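Local coordinates for M32 carboxypeptidase (Chitinophagaceae bacterium, PDB 7A03), which probably removes amino acids from the C-terminal end of peptides, as a metal-dependent carboxypeptidase of the M32 family, at residues A[345-349]-A[394-399]; A[360-365]-A[389-394]. All blocks are in the same frame, centred on the assembly; numbering follows the deposited sequence. Where two conformers were deposited one is given.

Overall arrangement
Followed from the N terminus, this largely helical peptidase leaves helix 334-341 and passes through the loop segment 345-349, then runs along helix 358-374, turns, and comes back along helix 382-394. Contact 2 closes the inner loop by packing 360-365 on 389-394, with 23 residues between them. Contact 1 closes the outer one, within which contact 2 is nested, laying 345-349 against 394-399 in the loop that follows. Leu-394 belongs to both contacts, whose centres lie about 9 Å apart, and Ser-347 O packs on His-361 CE1. A buried helix pair is thus continued into a surface contact between two loops.

Contact 1. Residues A[345-349]-A[394-399]; sequences QPSLI and LHVEVP
The carbonyl oxygen of Leu-394 sits against the ring of Pro-346, with Leu-394 O 3.2 Å from Pro-346 CB and 3.9 Å from its CG, packing rather than a hydrogen bond. This is loop-on-loop packing after helix 382-394: His-395 is the first residue to leave helical angles, with a positive phi, and the chain from Val-396 onward runs beside 345-349, which leads toward helix 358-374. No hydrogen bond joins the segments; apolar side chains carry the contact. Val-396 divides its branches between two partners. Its CG1, anti to the carbonyl carbon (chi1 -63°), lies 4.1 Å from Pro-346 CB, while CG2 meets Leu-348 CD2 at 3.8 Å. With an alanine in place of Val-396 both gamma methyls are gone, which would probably leave a gap facing Pro-346 CB and Leu-348 CD2, the leucine methyl keeping Val-398 but losing Val-396 CG2. Leu-394 CD1 approaches Ser-347 O at 3.9 Å, and Leu-348 O is hydrogen-bonded to Gln-407 NE2, farther along the same loop as 394-399. Leu-348 is forked over two residues: it crosses Val-398 at a slant, CD2 lying 3.7 Å from Val-398 CG2, and CD1 abuts the CD of the Pro-399 ring at 3.7 Å.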
loop_
_atom_site.group_PDB
_atom_site.type_symbol
_atom_site.label_atom_id
_atom_site.label_comp_id
_atom_site.label_asym_id
_atom_site.label_seq_id
_atom_site.Cartn_x
_atom_site.Cartn_y
_atom_site.Cartn_z
ATOM N N GLN A 345 -8.683 -16.850 8.980
ATOM C CA GLN A 345 -10.000 -17.337 8.605
ATOM C C GLN A 345 -10.293 -16.934 7.168
ATOM O O GLN A 345 -10.321 -15.739 6.864
ATOM C CB GLN A 345 -11.034 -16.693 9.525
ATOM C CG GLN A 345 -12.458 -17.129 9.287
ATOM C CD GLN A 345 -13.320 -16.921 10.512
ATOM O OE1 GLN A 345 -13.183 -17.631 11.507
ATOM N NE2 GLN A 345 -14.203 -15.926 10.457
ATOM N N PRO A 346 -10.515 -17.887 6.268
ATOM C CA PRO A 346 -10.991 -17.529 4.923
ATOM C C PRO A 346 -12.259 -16.691 5.022
ATOM O O PRO A 346 -13.158 -16.986 5.816
ATOM C CB PRO A 346 -11.257 -18.890 4.273
ATOM C CG PRO A 346 -10.334 -19.833 5.008
ATOM C CD PRO A 346 -10.316 -19.340 6.427
ATOM N N SER A 347 -12.307 -15.613 4.241
ATOM C CA SER A 347 -13.414 -14.673 4.322
ATOM C C SER A 347 -13.610 -13.996 2.967
ATOM O O SER A 347 -12.835 -14.195 2.027
ATOM C CB SER A 347 -13.215 -13.703 5.487
ATOM O OG SER A 347 -12.053 -12.917 5.299
ATOM N N LEU A 348 -14.658 -13.181 2.879
ATOM C CA LEU A 348 -15.122 -12.640 1.606
ATOM C C LEU A 348 -14.492 -11.301 1.237
ATOM O O LEU A 348 -14.324 -11.021 0.044
ATOM C CB LEU A 348 -16.645 -12.485 1.643
ATOM C CG LEU A 348 -17.411 -13.812 1.657
ATOM C CD1 LEU A 348 -18.824 -13.625 2.178
ATOM C CD2 LEU A 348 -17.442 -14.396 0.260
ATOM N N ILE A 349 -14.136 -10.478 2.223
ATOM C CA ILE A 349 -13.749 -9.087 2.006
ATOM C C ILE A 349 -12.245 -8.950 2.195
ATOM O O ILE A 349 -11.724 -9.200 3.292
ATOM C CB ILE A 349 -14.503 -8.136 2.946
ATOM C CG1 ILE A 349 -16.015 -8.331 2.796
ATOM C CG2 ILE A 349 -14.078 -6.687 2.689
ATOM C CD1 ILE A 349 -16.538 -8.045 1.390
ATOM N N LEU A 394 -10.470 -19.996 -1.727
ATOM C CA LEU A 394 -10.718 -19.658 -0.333
ATOM C C LEU A 394 -11.819 -20.488 0.317
ATOM O O LEU A 394 -11.994 -20.404 1.538
ATOM C CB LEU A 394 -11.032 -18.159 -0.194
ATOM C CG LEU A 394 -9.805 -17.235 -0.246
ATOM C CD1 LEU A 394 -10.207 -15.774 -0.414
ATOM C CD2 LEU A 394 -8.963 -17.421 1.011
ATOM N N HIS A 395 -12.548 -21.302 -0.453
ATOM C CA HIS A 395 -13.614 -22.147 0.092
ATOM C C HIS A 395 -14.716 -21.324 0.756
ATOM O O HIS A 395 -15.261 -21.702 1.797
ATOM C CB HIS A 395 -13.071 -23.228 1.032
ATOM C CG HIS A 395 -11.925 -24.002 0.461
ATOM N ND1 HIS A 395 -12.026 -24.734 -0.702
ATOM C CD2 HIS A 395 -10.648 -24.145 0.886
ATOM C CE1 HIS A 395 -10.863 -25.300 -0.967
ATOM N NE2 HIS A 395 -10.008 -24.958 -0.019
ATOM N N VAL A 396 -15.039 -20.180 0.158
ATOM C CA VAL A 396 -16.147 -19.346 0.602
ATOM C C VAL A 396 -17.109 -19.163 -0.563
ATOM O O VAL A 396 -16.711 -19.205 -1.733
ATOM C CB VAL A 396 -15.673 -17.993 1.165
ATOM C CG1 VAL A 396 -14.823 -18.227 2.413
ATOM C CG2 VAL A 396 -14.895 -17.232 0.109
ATOM N N GLU A 397 -18.392 -18.984 -0.232
ATOM C CA GLU A 397 -19.478 -18.916 -1.212
ATOM C C GLU A 397 -20.040 -17.501 -1.181
ATOM O O GLU A 397 -20.815 -17.150 -0.285
ATOM C CB GLU A 397 -20.571 -19.947 -0.924
ATOM C CG GLU A 397 -20.127 -21.388 -1.088
ATOM C CD GLU A 397 -19.167 -21.817 0.001
ATOM O OE1 GLU A 397 -19.493 -21.619 1.193
ATOM O OE2 GLU A 397 -18.081 -22.334 -0.343
ATOM N N VAL A 398 -19.644 -16.698 -2.163
ATOM C CA VAL A 398 -20.060 -15.304 -2.294
ATOM C C VAL A 398 -21.582 -15.196 -2.333
ATOM O O VAL A 398 -22.219 -15.783 -3.219
ATOM C CB VAL A 398 -19.422 -14.658 -3.533
ATOM C CG1 VAL A 398 -19.980 -13.267 -3.735
ATOM C CG2 VAL A 398 -17.907 -14.605 -3.387
ATOM N N PRO A 399 -22.203 -14.439 -1.408
ATOM C CA PRO A 399 -23.670 -14.431 -1.308
ATOM C C PRO A 399 -24.347 -13.374 -2.170
ATOM O O PRO A 399 -25.522 -13.520 -2.519
ATOM C CB PRO A 399 -23.904 -14.161 0.183
ATOM C CG PRO A 399 -22.737 -13.296 0.576
ATOM C CD PRO A 399 -21.566 -13.768 -0.260
#

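Contact 2. Residues A[360-365]-A[389-394]; sequences FHIMIR and YYRQYL
The imidazole of His-361 carries Leu-394 CD1 over one face, 3.9 Å from the ring centroid and set toward the rim, and meets Tyr-390 OH at its edge. The ring of Tyr-393 lies between Met-363 CE, centred over one face in one of the two methionine conformers, and Gln-392 CD on the opposite face, with Tyr-389 CD1 at the edge. Over one face of the Tyr-390 ring stands Ile-364 CD1, in a CH-pi contact; the same tyrosine also stacks with Trp-386. These groups lie between two consecutive helices that form an obliquely crossed, roughly antiparallel helical hairpin, their local axes 10.4 Å apart at closest approach and 137° between directions. Ile-364 slides past Tyr-389 in the opposite sense and brings CG2 to 3.6 Å from Tyr-389 CB.

Three nitrogens grip the Tyr-390 hydroxyl. His-361 ND1 lies 2.7 Å from Tyr-390 OH, and Arg-365 donates end-on to the same oxygen, from NH1 at 2.8 Å (164°) and less directly from NH2 at 3.2 Å, both in the guanidinium plane. The arginine chain, extended from CG to NE, also brings NH1 to 3.0 Å from His-361 O, a hydrogen bond from above the carbonyl plane. That carbonyl also accepts Arg-365 N, from the other side of its plane. The guanidinium is further fixed by an NE salt bridge to Asp-408 and a cation-pi contact with Phe-419.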
loop_
_atom_site.group_PDB
_atom_site.type_symbol
_atom_site.label_atom_id
_atom_site.label_comp_id
_atom_site.label_asym_id
_atom_site.label_seq_id
_atom_site.Cartn_x
_atom_site.Cartn_y
_atom_site.Cartn_z
ATOM N N PHE A 360 -4.568 -14.655 -1.105
ATOM C CA PHE A 360 -5.462 -15.263 -2.084
ATOM C C PHE A 360 -6.364 -14.217 -2.726
ATOM O O PHE A 360 -6.552 -14.224 -3.953
ATOM C CB PHE A 360 -6.253 -16.403 -1.460
ATOM C CG PHE A 360 -5.413 -17.617 -1.185
ATOM C CD1 PHE A 360 -4.673 -17.711 -0.016
ATOM C CD2 PHE A 360 -5.307 -18.627 -2.124
ATOM C CE1 PHE A 360 -3.873 -18.819 0.224
ATOM C CE2 PHE A 360 -4.515 -19.727 -1.888
ATOM C CZ PHE A 360 -3.801 -19.820 -0.719
ATOM N N HIS A 361 -6.878 -13.279 -1.919
ATOM C CA HIS A 361 -7.634 -12.160 -2.480
ATOM C C HIS A 361 -6.814 -11.475 -3.568
ATOM O O HIS A 361 -7.298 -11.245 -4.689
ATOM C CB HIS A 361 -7.992 -11.159 -1.376
ATOM C CG HIS A 361 -8.940 -11.689 -0.338
ATOM N ND1 HIS A 361 -10.316 -11.589 -0.449
ATOM C CD2 HIS A 361 -8.704 -12.277 0.857
ATOM C CE1 HIS A 361 -10.881 -12.125 0.618
ATOM N NE2 HIS A 361 -9.925 -12.551 1.426
ATOM N N ILE A 362 -5.529 -11.234 -3.285
ATOM C CA ILE A 362 -4.738 -10.515 -4.276
ATOM C C ILE A 362 -4.531 -11.401 -5.484
ATOM O O ILE A 362 -4.640 -10.949 -6.638
ATOM C CB ILE A 362 -3.409 -10.028 -3.671
ATOM C CG1 ILE A 362 -3.657 -9.053 -2.520
ATOM C CG2 ILE A 362 -2.529 -9.377 -4.730
ATOM C CD1 ILE A 362 -4.255 -7.715 -2.955
ATOM N N MET A 363 -4.273 -12.686 -5.250
ATOM C CA MET A 363 -4.009 -13.583 -6.365
ATOM C C MET A 363 -5.205 -13.629 -7.300
ATOM O O MET A 363 -5.046 -13.574 -8.532
ATOM C CB MET A 363 -3.680 -14.973 -5.837
ATOM C CG MET A 363 -3.162 -15.924 -6.893
ATOM S SD MET A 363 -2.929 -17.554 -6.188
ATOM C CE MET A 363 -4.632 -18.062 -5.969
ATOM N N ILE A 364 -6.416 -13.649 -6.731
ATOM C CA ILE A 364 -7.600 -13.744 -7.572
ATOM C C ILE A 364 -7.703 -12.503 -8.442
ATOM O O ILE A 364 -7.873 -12.599 -9.668
ATOM C CB ILE A 364 -8.851 -13.977 -6.710
ATOM C CG1 ILE A 364 -8.821 -15.402 -6.152
ATOM C CG2 ILE A 364 -10.103 -13.728 -7.539
ATOM C CD1 ILE A 364 -9.711 -15.602 -4.955
ATOM N N ARG A 365 -7.472 -11.328 -7.842
ATOM C CA ARG A 365 -7.533 -10.097 -8.621
ATOM C C ARG A 365 -6.453 -10.102 -9.691
ATOM O O ARG A 365 -6.706 -9.745 -10.857
ATOM C CB ARG A 365 -7.425 -8.883 -7.690
ATOM C CG ARG A 365 -8.695 -8.664 -6.850
ATOM C CD ARG A 365 -8.387 -7.941 -5.536
ATOM N NE ARG A 365 -9.572 -7.668 -4.719
ATOM C CZ ARG A 365 -10.281 -8.599 -4.071
ATOM N NH1 ARG A 365 -9.941 -9.877 -4.142
ATOM N NH2 ARG A 365 -11.333 -8.257 -3.333
ATOM N N TYR A 389 -13.614 -18.275 -8.500
ATOM C CA TYR A 389 -12.266 -18.130 -7.950
ATOM C C TYR A 389 -12.299 -18.160 -6.425
ATOM O O TYR A 389 -11.486 -18.840 -5.775
ATOM C CB TYR A 389 -11.654 -16.809 -8.442
ATOM C CG TYR A 389 -10.807 -16.903 -9.705
ATOM C CD1 TYR A 389 -9.535 -17.457 -9.673
ATOM C CD2 TYR A 389 -11.277 -16.419 -10.919
ATOM C CE1 TYR A 389 -8.759 -17.539 -10.821
ATOM C CE2 TYR A 389 -10.507 -16.498 -12.075
ATOM C CZ TYR A 389 -9.249 -17.061 -12.014
ATOM O OH TYR A 389 -8.478 -17.138 -13.151
ATOM N N TYR A 390 -13.239 -17.423 -5.834
ATOM C CA TYR A 390 -13.324 -17.383 -4.380
ATOM C C TYR A 390 -13.650 -18.754 -3.800
ATOM O O TYR A 390 -13.082 -19.151 -2.774
ATOM C CB TYR A 390 -14.338 -16.336 -3.929
ATOM C CG TYR A 390 -13.667 -15.028 -3.598
ATOM C CD1 TYR A 390 -13.162 -14.217 -4.601
ATOM C CD2 TYR A 390 -13.510 -14.615 -2.277
ATOM C CE1 TYR A 390 -12.528 -13.007 -4.305
ATOM C CE2 TYR A 390 -12.873 -13.416 -1.966
ATOM C CZ TYR A 390 -12.394 -12.607 -2.993
ATOM O OH TYR A 390 -11.758 -11.405 -2.697
ATOM N N ARG A 391 -14.552 -19.496 -4.437
ATOM C CA ARG A 391 -14.871 -20.813 -3.906
ATOM C C ARG A 391 -13.693 -21.763 -4.060
ATOM O O ARG A 391 -13.384 -22.533 -3.143
ATOM C CB ARG A 391 -16.105 -21.385 -4.594
ATOM C CG ARG A 391 -16.512 -22.729 -4.037
ATOM C CD ARG A 391 -17.954 -22.997 -4.335
ATOM N NE ARG A 391 -18.437 -24.194 -3.666
ATOM C CZ ARG A 391 -19.659 -24.677 -3.843
ATOM N NH1 ARG A 391 -20.490 -24.053 -4.667
ATOM N NH2 ARG A 391 -20.052 -25.769 -3.203
ATOM N N GLN A 392 -13.026 -21.723 -5.214
ATOM C CA GLN A 392 -11.946 -22.665 -5.490
ATOM C C GLN A 392 -10.786 -22.468 -4.525
ATOM O O GLN A 392 -10.271 -23.437 -3.950
ATOM C CB GLN A 392 -11.479 -22.497 -6.937
ATOM C CG GLN A 392 -10.259 -23.332 -7.284
ATOM C CD GLN A 392 -9.795 -23.136 -8.713
ATOM O OE1 GLN A 392 -10.468 -22.488 -9.517
ATOM N NE2 GLN A 392 -8.637 -23.697 -9.035
ATOM N N TYR A 393 -10.362 -21.219 -4.323
ATOM C CA TYR A 393 -9.139 -20.967 -3.563
ATOM C C TYR A 393 -9.360 -20.641 -2.093
ATOM O O TYR A 393 -8.500 -20.974 -1.268
ATOM C CB TYR A 393 -8.322 -19.853 -4.227
ATOM C CG TYR A 393 -7.748 -20.295 -5.558
ATOM C CD1 TYR A 393 -6.775 -21.285 -5.618
ATOM C CD2 TYR A 393 -8.199 -19.742 -6.751
ATOM C CE1 TYR A 393 -6.251 -21.706 -6.833
ATOM C CE2 TYR A 393 -7.682 -20.154 -7.969
ATOM C CZ TYR A 393 -6.712 -21.139 -8.000
ATOM O OH TYR A 393 -6.194 -21.552 -9.205
ATOM N N LEU A 394 -10.470 -19.996 -1.727
ATOM C CA LEU A 394 -10.718 -19.658 -0.333
ATOM C C LEU A 394 -11.819 -20.488 0.317
ATOM O O LEU A 394 -11.994 -20.404 1.538
ATOM C CB LEU A 394 -11.032 -18.159 -0.194
ATOM C CG LEU A 394 -9.805 -17.235 -0.246
ATOM C CD1 LEU A 394 -10.207 -15.774 -0.414
ATOM C CD2 LEU A 394 -8.963 -17.421 1.011
#